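Local coordinates for protein putative phosphosugar isomerase (Clostridium difficile, PDB 3G68) that probably binds a phosphorylated sugar through its two SIS domains and may isomerise it, in the manner of the isomerase part of glucosamine-6-phosphate synthases, at residues 44-47 against 48-52; 9-12 against 13-17; 239-242 against 243-247; 176-179 against 180-183; 334-337 against 338-341. All coordinates share one frame; numbering follows the deposited sequence. Where two conformers were deposited one is given.

Contact 1: 44-47 against 48-52; sequences TSYH and SGVQV
The ring of Y46 carries on one face the CG2 methyl of V50, one helical turn further along helix 43-59. This is the helix of the beta-alpha-beta unit formed with strands 36-40 and 63-67 in the SIS domain, and its first turn borders a pocket holding a citrate. The methyl stands over the rim of the ring, with V50 CG2 3.3 Å from Y46 CE2 and 3.6 Å from the ring centroid, a CH-pi contact 25° off the ring normal. Y46 holds its CG anti to the backbone N (chi1 -180°), which lays the ring along the helix toward V50; Y68 stacks on the tyrosine too. Valine suits this place because its branch at CB sets CG2 beside the backbone N, over the tyrosine face.

The backbone bond from V50 N to Y46 O, 3.0 Å, ties the same two residues together. H47 directs ND1 to E225, and T44 OG1 reaches E225 and K229, so the T44-H47 side of the helix is joined to helix 220-234, while Y46 lies against K66 of strand 63-67. S45 turns its hydroxyl to the citrate, probably a guest from the crystallisation liquor. The carbonyl oxygen of S45 faces the next turn, where S48, small enough to fold back on its own helix, is buried: S48 OG donates to S45 O at 2.6 Å, in the carbonyl plane and on a lone pair.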
loop_
_atom_site.group_PDB
_atom_site.type_symbol
_atom_site.label_atom_id
_atom_site.label_comp_id
_atom_site.label_asym_id
_atom_site.label_seq_id
_atom_site.Cartn_x
_atom_site.Cartn_y
_atom_site.Cartn_z
ATOM N N THR B 44 -38.295 -41.261 -15.461
ATOM C CA THR B 44 -37.563 -40.055 -15.044
ATOM C C THR B 44 -38.080 -38.761 -15.679
ATOM O O THR B 44 -38.065 -37.698 -15.033
ATOM C CB THR B 44 -36.046 -40.285 -15.285
ATOM O OG1 THR B 44 -35.650 -41.430 -14.510
ATOM C CG2 THR B 44 -35.190 -39.072 -14.906
ATOM N N SER B 45 -38.549 -38.844 -16.929
ATOM C CA SER B 45 -39.141 -37.685 -17.607
ATOM C C SER B 45 -40.446 -37.316 -16.900
ATOM O O SER B 45 -40.669 -36.139 -16.575
ATOM C CB SER B 45 -39.343 -37.950 -19.089
ATOM O OG SER B 45 -38.080 -38.043 -19.712
ATOM N N TYR B 46 -41.270 -38.320 -16.580
ATOM C CA TYR B 46 -42.476 -38.084 -15.781
ATOM C C TYR B 46 -42.114 -37.392 -14.483
ATOM O O TYR B 46 -42.744 -36.401 -14.121
ATOM C CB TYR B 46 -43.267 -39.365 -15.475
ATOM C CG TYR B 46 -44.518 -39.101 -14.652
ATOM C CD1 TYR B 46 -45.556 -38.339 -15.160
ATOM C CD2 TYR B 46 -44.651 -39.614 -13.365
ATOM C CE1 TYR B 46 -46.690 -38.066 -14.400
ATOM C CE2 TYR B 46 -45.780 -39.364 -12.613
ATOM C CZ TYR B 46 -46.780 -38.598 -13.120
ATOM O OH TYR B 46 -47.878 -38.370 -12.348
ATOM N N HIS B 47 -41.078 -37.878 -13.798
ATOM C CA HIS B 47 -40.691 -37.309 -12.498
ATOM C C HIS B 47 -40.267 -35.854 -12.584
ATOM O O HIS B 47 -40.477 -35.104 -11.644
ATOM C CB HIS B 47 -39.596 -38.131 -11.791
ATOM C CG HIS B 47 -39.987 -39.565 -11.517
ATOM N ND1 HIS B 47 -39.078 -40.605 -11.538
ATOM C CD2 HIS B 47 -41.198 -40.134 -11.298
ATOM C CE1 HIS B 47 -39.708 -41.745 -11.285
ATOM N NE2 HIS B 47 -40.998 -41.490 -11.142
ATOM N N SER B 48 -39.628 -35.475 -13.687
ATOM C CA SER B 48 -39.226 -34.075 -13.874
ATOM C C SER B 48 -40.485 -33.201 -13.855
ATOM O O SER B 48 -40.499 -32.167 -13.199
ATOM C CB SER B 48 -38.370 -33.872 -15.135
ATOM O OG SER B 48 -39.139 -33.993 -16.322
ATOM N N GLY B 49 -41.552 -33.653 -14.529
ATOM C CA GLY B 49 -42.846 -32.969 -14.507
ATOM C C GLY B 49 -43.503 -32.949 -13.129
ATOM O O GLY B 49 -43.998 -31.910 -12.670
ATOM N N VAL B 50 -43.482 -34.077 -12.439
ATOM C CA VAL B 50 -44.033 -34.136 -11.093
ATOM C C VAL B 50 -43.331 -33.116 -10.191
ATOM O O VAL B 50 -43.960 -32.395 -9.423
ATOM C CB VAL B 50 -43.863 -35.545 -10.466
ATOM C CG1 VAL B 50 -44.356 -35.566 -9.032
ATOM C CG2 VAL B 50 -44.555 -36.617 -11.281
ATOM N N GLN B 51 -42.007 -33.059 -10.293
ATOM C CA GLN B 51 -41.236 -32.200 -9.425
ATOM C C GLN B 51 -41.424 -30.719 -9.676
ATOM O O GLN B 51 -41.563 -29.970 -8.710
ATOM C CB GLN B 51 -39.731 -32.533 -9.508
ATOM C CG GLN B 51 -38.844 -31.676 -8.606
ATOM C CD GLN B 51 -39.233 -31.766 -7.158
ATOM O OE1 GLN B 51 -39.540 -32.868 -6.636
ATOM N NE2 GLN B 51 -39.208 -30.633 -6.478
ATOM N N VAL B 52 -41.432 -30.311 -10.944
ATOM C CA VAL B 52 -41.479 -28.886 -11.315
ATOM C C VAL B 52 -42.901 -28.318 -11.471
ATOM O O VAL B 52 -43.102 -27.117 -11.323
ATOM C CB VAL B 52 -40.650 -28.649 -12.592
ATOM C CG1 VAL B 52 -40.647 -27.195 -13.004
ATOM C CG2 VAL B 52 -39.209 -29.149 -12.319
#

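Contact 2: 9-12 against 13-17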
loop_
_atom_site.group_PDB
_atom_site.type_symbol
_atom_site.label_atom_id
_atom_site.label_comp_id
_atom_site.label_asym_id
_atom_site.label_seq_id
_atom_site.Cartn_x
_atom_site.Cartn_y
_atom_site.Cartn_z
ATOM N N LEU B 9 -21.065 -34.999 -11.643
ATOM C CA LEU B 9 -20.075 -33.922 -11.532
ATOM C C LEU B 9 -20.100 -32.910 -12.706
ATOM O O LEU B 9 -19.789 -31.724 -12.485
ATOM C CB LEU B 9 -18.672 -34.494 -11.295
ATOM C CG LEU B 9 -18.520 -35.186 -9.936
ATOM C CD1 LEU B 9 -17.152 -35.851 -9.810
ATOM C CD2 LEU B 9 -18.729 -34.243 -8.779
ATOM N N GLU B 10 -20.506 -33.359 -13.907
ATOM C CA GLU B 10 -20.668 -32.486 -15.096
ATOM C C GLU B 10 -21.898 -31.563 -15.004
ATOM O O GLU B 10 -22.001 -30.547 -15.715
ATOM C CB GLU B 10 -20.903 -33.386 -16.327
ATOM C CG GLU B 10 -20.753 -32.715 -17.645
ATOM C CD GLU B 10 -21.114 -33.596 -18.825
ATOM O OE1 GLU B 10 -21.091 -33.052 -19.941
ATOM O OE2 GLU B 10 -21.423 -34.791 -18.681
ATOM N N THR B 11 -22.864 -31.952 -14.170
ATOM C CA THR B 11 -24.163 -31.303 -14.102
ATOM C C THR B 11 -24.134 -29.767 -13.854
ATOM O O THR B 11 -24.727 -29.037 -14.644
ATOM C CB THR B 11 -25.150 -32.100 -13.194
ATOM O OG1 THR B 11 -25.215 -33.451 -13.684
ATOM C CG2 THR B 11 -26.547 -31.494 -13.264
ATOM N N PRO B 12 -23.429 -29.262 -12.813
ATOM C CA PRO B 12 -23.386 -27.795 -12.697
ATOM C C PRO B 12 -22.900 -27.019 -13.961
ATOM O O PRO B 12 -23.535 -26.024 -14.330
ATOM C CB PRO B 12 -22.485 -27.567 -11.474
ATOM C CG PRO B 12 -22.702 -28.822 -10.655
ATOM C CD PRO B 12 -22.705 -29.900 -11.703
ATOM N N VAL B 13 -21.879 -27.510 -14.659
ATOM C CA VAL B 13 -21.351 -26.810 -15.871
ATOM C C VAL B 13 -22.445 -26.747 -16.962
ATOM O O VAL B 13 -22.719 -25.705 -17.546
ATOM C CB VAL B 13 -20.036 -27.491 -16.405
ATOM C CG1 VAL B 13 -19.543 -26.840 -17.694
ATOM C CG2 VAL B 13 -18.957 -27.450 -15.349
ATOM N N ARG B 14 -23.120 -27.860 -17.175
ATOM C CA ARG B 14 -24.201 -27.936 -18.172
ATOM C C ARG B 14 -25.369 -27.052 -17.794
ATOM O O ARG B 14 -25.941 -26.375 -18.656
ATOM C CB ARG B 14 -24.680 -29.382 -18.406
ATOM C CG ARG B 14 -23.719 -30.262 -19.213
ATOM C CD ARG B 14 -23.440 -29.714 -20.611
ATOM N NE ARG B 14 -22.600 -30.621 -21.383
ATOM C CZ ARG B 14 -22.192 -30.419 -22.637
ATOM N NH1 ARG B 14 -22.528 -29.318 -23.309
ATOM N NH2 ARG B 14 -21.423 -31.333 -23.221
HETATM N N MSE B 15 -25.721 -27.013 -16.505
HETATM C CA MSE B 15 -26.859 -26.204 -16.041
HETATM C C MSE B 15 -26.619 -24.710 -16.289
HETATM O O MSE B 15 -27.508 -23.996 -16.776
HETATM C CB MSE B 15 -27.169 -26.488 -14.573
HETATM C CG MSE B 15 -27.723 -27.896 -14.331
HETATM SE SE MSE B 15 -28.306 -28.151 -12.483
HETATM C CE MSE B 15 -29.830 -26.827 -12.532
ATOM N N ARG B 16 -25.417 -24.266 -16.001
ATOM C CA ARG B 16 -25.023 -22.867 -16.232
ATOM C C ARG B 16 -25.063 -22.501 -17.720
ATOM O O ARG B 16 -25.455 -21.376 -18.057
ATOM C CB ARG B 16 -23.650 -22.598 -15.682
ATOM C CG ARG B 16 -23.629 -22.611 -14.194
ATOM C CD ARG B 16 -22.251 -22.660 -13.722
ATOM N NE ARG B 16 -22.263 -22.823 -12.290
ATOM C CZ ARG B 16 -21.325 -23.441 -11.595
ATOM N NH1 ARG B 16 -20.278 -23.983 -12.200
ATOM N NH2 ARG B 16 -21.461 -23.520 -10.288
ATOM N N GLU B 17 -24.681 -23.437 -18.595
ATOM C CA GLU B 17 -24.758 -23.239 -20.045
ATOM C C GLU B 17 -26.193 -23.086 -20.545
ATOM O O GLU B 17 -26.503 -22.235 -21.417
ATOM C CB GLU B 17 -24.117 -24.385 -20.807
ATOM C CG GLU B 17 -22.611 -24.431 -20.645
ATOM C CD GLU B 17 -21.990 -25.675 -21.245
ATOM O OE1 GLU B 17 -22.755 -26.572 -21.667
ATOM O OE2 GLU B 17 -20.736 -25.757 -21.246
#
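T11 O accepts the N-H of M15, a selenomethionine here, at 2.9 Å, with the donor almost straight ahead of the carbonyl. The side chains of the same pair also meet, tentatively: in the given one of two M15 conformers, T11 CG2 lies 3.9 Å from M15 SE. T11 OG1 stands beside the backbone N (chi1 -55°), where it bonds back to Y7 O in the preceding turn, and this leaves the methyl CG2 anti to that N. A threonine suits this buried position because one branch is apolar and the other finds a backbone acceptor.

On the more open side of the helix E10 and R14, in the given one of its two conformers, form an i to i+4 salt bridge. R14 NE donates to E10 OE1 at 3.2 Å, at the edge of the guanidinium and close to its plane, but it meets the carboxylate from above, 37° out of plane. The extended chain of E10 reaches forward to a bent R14, whose NH1 then donates to E17 OE1 at 3.2 Å. This network may not be permanent. An arginine fits between two acids because its separate N-H groups can serve both, and E10 OE2 has a further partner in K145.

These residues belong to helix 4-20, which packs on helices 145-165 and 170-184. The helix is kinked at P12, whose ring nitrogen has no hydrogen for the turn before; its carbonyl still accepts, from R16 N at 3.1 Å. P12 CB sits over one face of the R16 guanidinium, offset toward the rim, 4.3 Å from R16 NH1.

Contact 3: 239-242 against 243-247; sequences TGYE and FEEFI
Hydrogen bonds from E242 and E245 build a capping box where strand 238-242, at the edge of the second parallel sheet, runs straight into helix 243-250. E242 is the N-cap. Its chain bends at chi2 (-81°) and brings the carboxylate under the first turn, where OE2 accepts from E244 N at 3.0 Å and OE1 from E245 N at 3.0 Å, both donors lying out of the carboxylate plane. E245 returns the bond: its OE2 takes E242 N at 3.0 Å, and a water donates to the same oxygen at 2.7 Å. Glutamate's length lets E242 reach forward to two N-H groups and E245 back to one, and each negative group is probably favoured by the positive end of the helix dipole. The backbone adds F246 N to E242 O.

Aromatic packing joins strand to helix as well. F246 turns its edge to the face of Y241, a T-shaped pair with centroids 5.9 Å apart and planes at 78°, while F243 and F246 suit the buried side against I214 and M274. The edge of the tyrosine receives the carboxylate of E245, with E245 OE1 3.6 Å from Y241 CD2 and near the ring plane.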
loop_
_atom_site.group_PDB
_atom_site.type_symbol
_atom_site.label_atom_id
_atom_site.label_comp_id
_atom_site.label_asym_id
_atom_site.label_seq_id
_atom_site.Cartn_x
_atom_site.Cartn_y
_atom_site.Cartn_z
ATOM N N THR B 239 -39.357 -48.100 -3.033
ATOM C CA THR B 239 -40.518 -47.257 -3.275
ATOM C C THR B 239 -40.366 -45.942 -2.526
ATOM O O THR B 239 -39.840 -45.910 -1.417
ATOM C CB THR B 239 -41.792 -47.982 -2.853
ATOM O OG1 THR B 239 -41.839 -49.240 -3.543
ATOM C CG2 THR B 239 -43.024 -47.164 -3.234
ATOM N N GLY B 240 -40.827 -44.850 -3.143
ATOM C CA GLY B 240 -40.788 -43.502 -2.539
ATOM C C GLY B 240 -42.180 -43.081 -2.135
ATOM O O GLY B 240 -43.156 -43.430 -2.820
ATOM N N TYR B 241 -42.287 -42.344 -1.029
ATOM C CA TYR B 241 -43.581 -41.903 -0.489
ATOM C C TYR B 241 -43.509 -40.489 0.045
ATOM O O TYR B 241 -42.486 -40.088 0.617
ATOM C CB TYR B 241 -43.951 -42.750 0.744
ATOM C CG TYR B 241 -44.025 -44.234 0.479
ATOM C CD1 TYR B 241 -42.877 -45.024 0.567
ATOM C CD2 TYR B 241 -45.203 -44.840 0.122
ATOM C CE1 TYR B 241 -42.914 -46.383 0.330
ATOM C CE2 TYR B 241 -45.254 -46.230 -0.137
ATOM C CZ TYR B 241 -44.087 -46.983 -0.035
ATOM O OH TYR B 241 -44.106 -48.319 -0.277
ATOM N N GLU B 242 -44.598 -39.732 -0.117
ATOM C CA GLU B 242 -44.721 -38.445 0.595
ATOM C C GLU B 242 -45.014 -38.814 2.082
ATOM O O GLU B 242 -45.562 -39.887 2.377
ATOM C CB GLU B 242 -45.774 -37.543 -0.082
ATOM C CG GLU B 242 -46.082 -36.178 0.608
ATOM C CD GLU B 242 -47.055 -36.296 1.765
ATOM O OE1 GLU B 242 -47.893 -37.211 1.735
ATOM O OE2 GLU B 242 -46.975 -35.502 2.723
ATOM N N PHE B 243 -44.645 -37.930 3.010
ATOM C CA PHE B 243 -44.746 -38.159 4.458
ATOM C C PHE B 243 -46.129 -38.596 4.949
ATOM O O PHE B 243 -46.271 -39.618 5.632
ATOM C CB PHE B 243 -44.323 -36.872 5.198
ATOM C CG PHE B 243 -44.090 -37.047 6.654
ATOM C CD1 PHE B 243 -45.134 -36.918 7.556
ATOM C CD2 PHE B 243 -42.828 -37.333 7.141
ATOM C CE1 PHE B 243 -44.923 -37.090 8.928
ATOM C CE2 PHE B 243 -42.615 -37.487 8.520
ATOM C CZ PHE B 243 -43.675 -37.368 9.402
ATOM N N GLU B 244 -47.136 -37.805 4.608
ATOM C CA GLU B 244 -48.517 -38.139 4.973
ATOM C C GLU B 244 -48.997 -39.476 4.428
ATOM O O GLU B 244 -49.621 -40.230 5.176
ATOM C CB GLU B 244 -49.502 -37.042 4.592
ATOM C CG GLU B 244 -49.871 -36.133 5.737
ATOM C CD GLU B 244 -50.686 -36.819 6.788
ATOM O OE1 GLU B 244 -50.514 -36.452 7.956
ATOM O OE2 GLU B 244 -51.473 -37.739 6.479
ATOM N N GLU B 245 -48.721 -39.757 3.153
ATOM C CA GLU B 245 -49.165 -41.017 2.557
ATOM C C GLU B 245 -48.501 -42.223 3.215
ATOM O O GLU B 245 -49.137 -43.271 3.365
ATOM C CB GLU B 245 -49.010 -41.070 1.032
ATOM C CG GLU B 245 -47.596 -41.052 0.504
ATOM C CD GLU B 245 -47.426 -41.663 -0.881
ATOM O OE1 GLU B 245 -47.917 -42.798 -1.112
ATOM O OE2 GLU B 245 -46.729 -41.027 -1.705
ATOM N N PHE B 246 -47.252 -42.072 3.656
ATOM C CA PHE B 246 -46.582 -43.161 4.363
ATOM C C PHE B 246 -47.363 -43.512 5.641
ATOM O O PHE B 246 -47.493 -44.665 6.010
ATOM C CB PHE B 246 -45.146 -42.785 4.706
ATOM C CG PHE B 246 -44.396 -43.864 5.404
ATOM C CD1 PHE B 246 -44.428 -43.969 6.791
ATOM C CD2 PHE B 246 -43.631 -44.779 4.672
ATOM C CE1 PHE B 246 -43.716 -44.952 7.429
ATOM C CE2 PHE B 246 -42.914 -45.787 5.295
ATOM C CZ PHE B 246 -42.937 -45.875 6.683
ATOM N N ILE B 247 -47.894 -42.502 6.301
ATOM C CA ILE B 247 -48.685 -42.712 7.523
ATOM C C ILE B 247 -49.942 -43.526 7.221
ATOM O O ILE B 247 -50.386 -44.301 8.052
ATOM C CB ILE B 247 -49.058 -41.352 8.209
ATOM C CG1 ILE B 247 -47.787 -40.598 8.601
ATOM C CG2 ILE B 247 -49.910 -41.568 9.461
ATOM C CD1 ILE B 247 -48.043 -39.174 9.087
HETATM O O HOH W 1 -46.161 -42.339 -3.958
#

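Contact 4: 176-179 against 180-183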
loop_
_atom_site.group_PDB
_atom_site.type_symbol
_atom_site.label_atom_id
_atom_site.label_comp_id
_atom_site.label_asym_id
_atom_site.label_seq_id
_atom_site.Cartn_x
_atom_site.Cartn_y
_atom_site.Cartn_z
ATOM N N GLU B 176 -34.530 -14.593 -9.742
ATOM C CA GLU B 176 -34.812 -16.038 -9.740
ATOM C C GLU B 176 -33.687 -16.831 -10.409
ATOM O O GLU B 176 -33.290 -17.884 -9.892
ATOM C CB GLU B 176 -36.172 -16.350 -10.346
ATOM C CG GLU B 176 -37.336 -15.774 -9.544
ATOM C CD GLU B 176 -37.312 -16.107 -8.055
ATOM O OE1 GLU B 176 -37.189 -17.291 -7.695
ATOM O OE2 GLU B 176 -37.456 -15.183 -7.232
ATOM N N ILE B 177 -33.148 -16.326 -11.517
ATOM C CA ILE B 177 -31.976 -16.995 -12.115
ATOM C C ILE B 177 -30.831 -17.071 -11.101
ATOM O O ILE B 177 -30.190 -18.103 -10.975
ATOM C CB ILE B 177 -31.479 -16.289 -13.369
ATOM C CG1 ILE B 177 -32.530 -16.387 -14.489
ATOM C CG2 ILE B 177 -30.133 -16.872 -13.805
ATOM C CD1 ILE B 177 -32.955 -17.772 -14.852
ATOM N N ASN B 178 -30.598 -15.986 -10.375
ATOM C CA ASN B 178 -29.527 -15.954 -9.373
ATOM C C ASN B 178 -29.769 -16.909 -8.179
ATOM O O ASN B 178 -28.817 -17.499 -7.690
ATOM C CB ASN B 178 -29.183 -14.521 -8.994
ATOM C CG ASN B 178 -28.259 -13.873 -10.042
ATOM O OD1 ASN B 178 -27.070 -14.211 -10.127
ATOM N ND2 ASN B 178 -28.808 -13.001 -10.866
ATOM N N LYS B 179 -31.026 -17.090 -7.764
ATOM C CA LYS B 179 -31.358 -18.100 -6.723
ATOM C C LYS B 179 -31.067 -19.530 -7.210
ATOM O O LYS B 179 -30.511 -20.359 -6.484
ATOM C CB LYS B 179 -32.830 -17.989 -6.305
ATOM C CG LYS B 179 -33.156 -16.735 -5.602
ATOM C CD LYS B 179 -34.646 -16.788 -5.208
ATOM C CE LYS B 179 -35.043 -15.589 -4.426
ATOM N NZ LYS B 179 -36.498 -15.546 -4.363
ATOM N N ILE B 180 -31.444 -19.822 -8.450
ATOM C CA ILE B 180 -31.173 -21.118 -9.076
ATOM C C ILE B 180 -29.665 -21.309 -9.133
ATOM O O ILE B 180 -29.160 -22.373 -8.799
ATOM C CB ILE B 180 -31.789 -21.205 -10.497
ATOM C CG1 ILE B 180 -33.321 -21.217 -10.419
ATOM C CG2 ILE B 180 -31.311 -22.418 -11.242
ATOM C CD1 ILE B 180 -34.019 -21.004 -11.796
ATOM N N LEU B 181 -28.931 -20.267 -9.514
ATOM C CA LEU B 181 -27.455 -20.355 -9.556
ATOM C C LEU B 181 -26.868 -20.611 -8.162
ATOM O O LEU B 181 -25.890 -21.344 -8.008
ATOM C CB LEU B 181 -26.852 -19.096 -10.201
ATOM C CG LEU B 181 -27.023 -18.980 -11.711
ATOM C CD1 LEU B 181 -26.540 -17.587 -12.204
ATOM C CD2 LEU B 181 -26.267 -20.121 -12.454
ATOM N N ASP B 182 -27.484 -20.027 -7.148
ATOM C CA ASP B 182 -27.076 -20.256 -5.763
ATOM C C ASP B 182 -27.270 -21.745 -5.377
ATOM O O ASP B 182 -26.445 -22.266 -4.644
ATOM C CB ASP B 182 -27.883 -19.415 -4.762
ATOM C CG ASP B 182 -27.507 -17.939 -4.718
ATOM O OD1 ASP B 182 -26.439 -17.517 -5.188
ATOM O OD2 ASP B 182 -28.309 -17.192 -4.116
ATOM N N ALA B 183 -28.311 -22.420 -5.882
ATOM C CA ALA B 183 -28.520 -23.858 -5.624
ATOM C C ALA B 183 -27.490 -24.684 -6.404
ATOM O O ALA B 183 -26.848 -25.607 -5.883
ATOM C CB ALA B 183 -29.950 -24.271 -6.049
#
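Helix 170-184 lies between helices 4-20 and 145-165 of its own chain and a second subunit, and the turns 176-179 and 180-183 carry both surfaces. I177 and L181, one turn apart, straddle the seam between helix 4-20 and the second subunit. I177 CG2 approaches L181 CD1 at 4.0 Å, the two side chains passing at a slant. CG1 of I177 lies beside the backbone N (chi1 -66°), which puts the CG2 methyl anti to it, pointing to the leucine. Branched aliphatic residues suit this seam: I19 of helix 4-20 touches I177, I180 and L181, and I180 also meets L152 and L159.

N178 and D182 form the polar edge of the same helix. L181 CD1 lies 4.0 Å from N178 OD1, so the amide sits beside a methyl while its polar atoms are engaged: ND2 donates to N174 O, and OD1 accepts from R14 of the second subunit. D182 OD1 makes a salt bridge to that same arginine. An amide and an acid on successive turns thus offer two acceptors to one guanidinium.

Along the backbone, L181 N bonds to I177 O at 2.9 Å and D182 N to N178 O at 2.9 Å. On a further side, K179 NZ donates to E176 OE2 at 3.0 Å, meeting it on the syn side; the extended lysine reaches back about one turn, and K172 shares that oxygen while Y309 binds E176 OE1. I180 facing the chain's own helices, I177 and L181 shared with the second subunit, and acceptors from N178 and D182 give the pattern of an amphipathic helix at a subunit interface.

Contact 5: 334-337 against 338-341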
loop_
_atom_site.group_PDB
_atom_site.type_symbol
_atom_site.label_atom_id
_atom_site.label_comp_id
_atom_site.label_asym_id
_atom_site.label_seq_id
_atom_site.Cartn_x
_atom_site.Cartn_y
_atom_site.Cartn_z
ATOM N N SER B 334 -24.544 -48.536 -14.562
ATOM C CA SER B 334 -24.841 -47.858 -15.812
ATOM C C SER B 334 -25.321 -48.813 -16.901
ATOM O O SER B 334 -25.732 -48.340 -17.943
ATOM C CB SER B 334 -23.623 -47.078 -16.317
ATOM O OG SER B 334 -23.522 -45.857 -15.624
ATOM N N VAL B 335 -25.273 -50.129 -16.651
ATOM C CA VAL B 335 -25.722 -51.154 -17.628
ATOM C C VAL B 335 -26.977 -51.917 -17.145
ATOM O O VAL B 335 -26.910 -52.611 -16.138
ATOM C CB VAL B 335 -24.609 -52.177 -17.901
ATOM C CG1 VAL B 335 -25.095 -53.259 -18.917
ATOM C CG2 VAL B 335 -23.328 -51.459 -18.392
ATOM N N PRO B 336 -28.116 -51.818 -17.857
ATOM C CA PRO B 336 -29.278 -52.552 -17.334
ATOM C C PRO B 336 -29.115 -54.071 -17.255
ATOM O O PRO B 336 -28.216 -54.638 -17.859
ATOM C CB PRO B 336 -30.403 -52.209 -18.324
ATOM C CG PRO B 336 -29.716 -51.759 -19.549
ATOM C CD PRO B 336 -28.452 -51.083 -19.091
ATOM N N LYS B 337 -29.951 -54.680 -16.425
ATOM C CA LYS B 337 -30.036 -56.129 -16.225
ATOM C C LYS B 337 -30.098 -56.885 -17.558
ATOM O O LYS B 337 -29.367 -57.844 -17.762
ATOM C CB LYS B 337 -31.307 -56.438 -15.422
ATOM C CG LYS B 337 -31.579 -57.939 -15.139
ATOM C CD LYS B 337 -32.887 -58.137 -14.402
ATOM C CE LYS B 337 -33.250 -59.603 -14.251
ATOM N NZ LYS B 337 -32.433 -60.305 -13.235
ATOM N N ASP B 338 -30.991 -56.435 -18.440
ATOM C CA ASP B 338 -31.212 -57.058 -19.746
ATOM C C ASP B 338 -31.213 -55.949 -20.782
ATOM O O ASP B 338 -32.196 -55.210 -20.922
ATOM C CB ASP B 338 -32.543 -57.839 -19.734
ATOM C CG ASP B 338 -32.737 -58.707 -20.992
ATOM O OD1 ASP B 338 -32.060 -58.450 -22.019
ATOM O OD2 ASP B 338 -33.574 -59.645 -20.964
ATOM N N THR B 339 -30.110 -55.820 -21.522
ATOM C CA THR B 339 -30.016 -54.773 -22.526
ATOM C C THR B 339 -31.010 -54.954 -23.695
ATOM O O THR B 339 -31.276 -54.002 -24.432
ATOM C CB THR B 339 -28.555 -54.593 -23.026
ATOM O OG1 THR B 339 -28.048 -55.852 -23.499
ATOM C CG2 THR B 339 -27.680 -54.087 -21.847
ATOM N N ARG B 340 -31.590 -56.140 -23.833
ATOM C CA ARG B 340 -32.587 -56.389 -24.884
ATOM C C ARG B 340 -34.017 -56.555 -24.393
ATOM O O ARG B 340 -34.873 -57.061 -25.142
ATOM C CB ARG B 340 -32.169 -57.598 -25.715
ATOM C CG ARG B 340 -31.108 -57.256 -26.725
ATOM C CD ARG B 340 -30.874 -58.378 -27.704
ATOM N NE ARG B 340 -32.128 -58.831 -28.304
ATOM C CZ ARG B 340 -32.775 -59.949 -27.978
ATOM N NH1 ARG B 340 -32.335 -60.779 -27.031
ATOM N NH2 ARG B 340 -33.899 -60.228 -28.607
ATOM N N PHE B 341 -34.303 -56.071 -23.179
ATOM C CA PHE B 341 -35.634 -56.217 -22.600
ATOM C C PHE B 341 -36.712 -55.555 -23.453
ATOM O O PHE B 341 -37.730 -56.174 -23.759
ATOM C CB PHE B 341 -35.681 -55.659 -21.185
ATOM C CG PHE B 341 -37.024 -55.747 -20.573
ATOM C CD1 PHE B 341 -37.446 -56.932 -19.982
ATOM C CD2 PHE B 341 -37.887 -54.673 -20.626
ATOM C CE1 PHE B 341 -38.715 -57.040 -19.441
ATOM C CE2 PHE B 341 -39.134 -54.770 -20.089
ATOM C CZ PHE B 341 -39.546 -55.963 -19.492
HETATM O O HOH W 2 -28.055 -58.066 -20.943
#
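D338 opens the second segment just after K337, and its carboxylate is turned to the chain ahead. CG stands anti to the backbone N (chi1 -171°), which lets D338 OD1 accept from R340 N at 3.0 Å, on the anti side and 34° out of the carboxylate plane. This is an Asx turn. It is laid over a type I beta turn from D338 to F341, closed by F341 N to D338 O at 3.2 Å. Aspartate is short enough to reach a backbone N-H two residues on, and its other oxygen, OD2, forms a salt bridge with K344 in the helix that follows.

T339 makes the side-chain contact with the first segment. Its CG2 methyl lies 3.9 Å from P336 CG, the two side chains crossing at about a right angle, and 4.0 Å from V335 CG1. Threonine's branch at CB turns this methyl to both residues and leaves the hydroxyl on another side. T339 N donates to a water at 3.1 Å, and that water gives a weak bond to K337 O, bridging the two segments.

R340 occupies the N-cap position and F341 begins helix 341-345, so the turns lead the chain from the loop after helix 316-324 into its last helix. With only van der Waals touches and a water bridge between 334-337 and 338-341, the bend at this exposed surface probably owes more of its shape to the bonds of D338 than to packing.

How the contacts relate
Contact 1 lies nearest the middle of the chain, its centre about 5 Å from the chain's centre, and its first turn meets the bound citrate; the centres of the other four lie 17 to 23 Å from it. Contacts 2 and 4 are the pair that touch, R16 CG packing on L181 CD2 at 4.0 Å, and R14 of contact 2 in the second subunit answers N178 and D182 of contact 4, so both take part in the interface with the second subunit. Contact 3, at the edge of the second sheet, lies across the chain's centre from contact 2, about 31 Å away between centres. Contacts 4 and 5 are furthest apart, about 37 Å between centres.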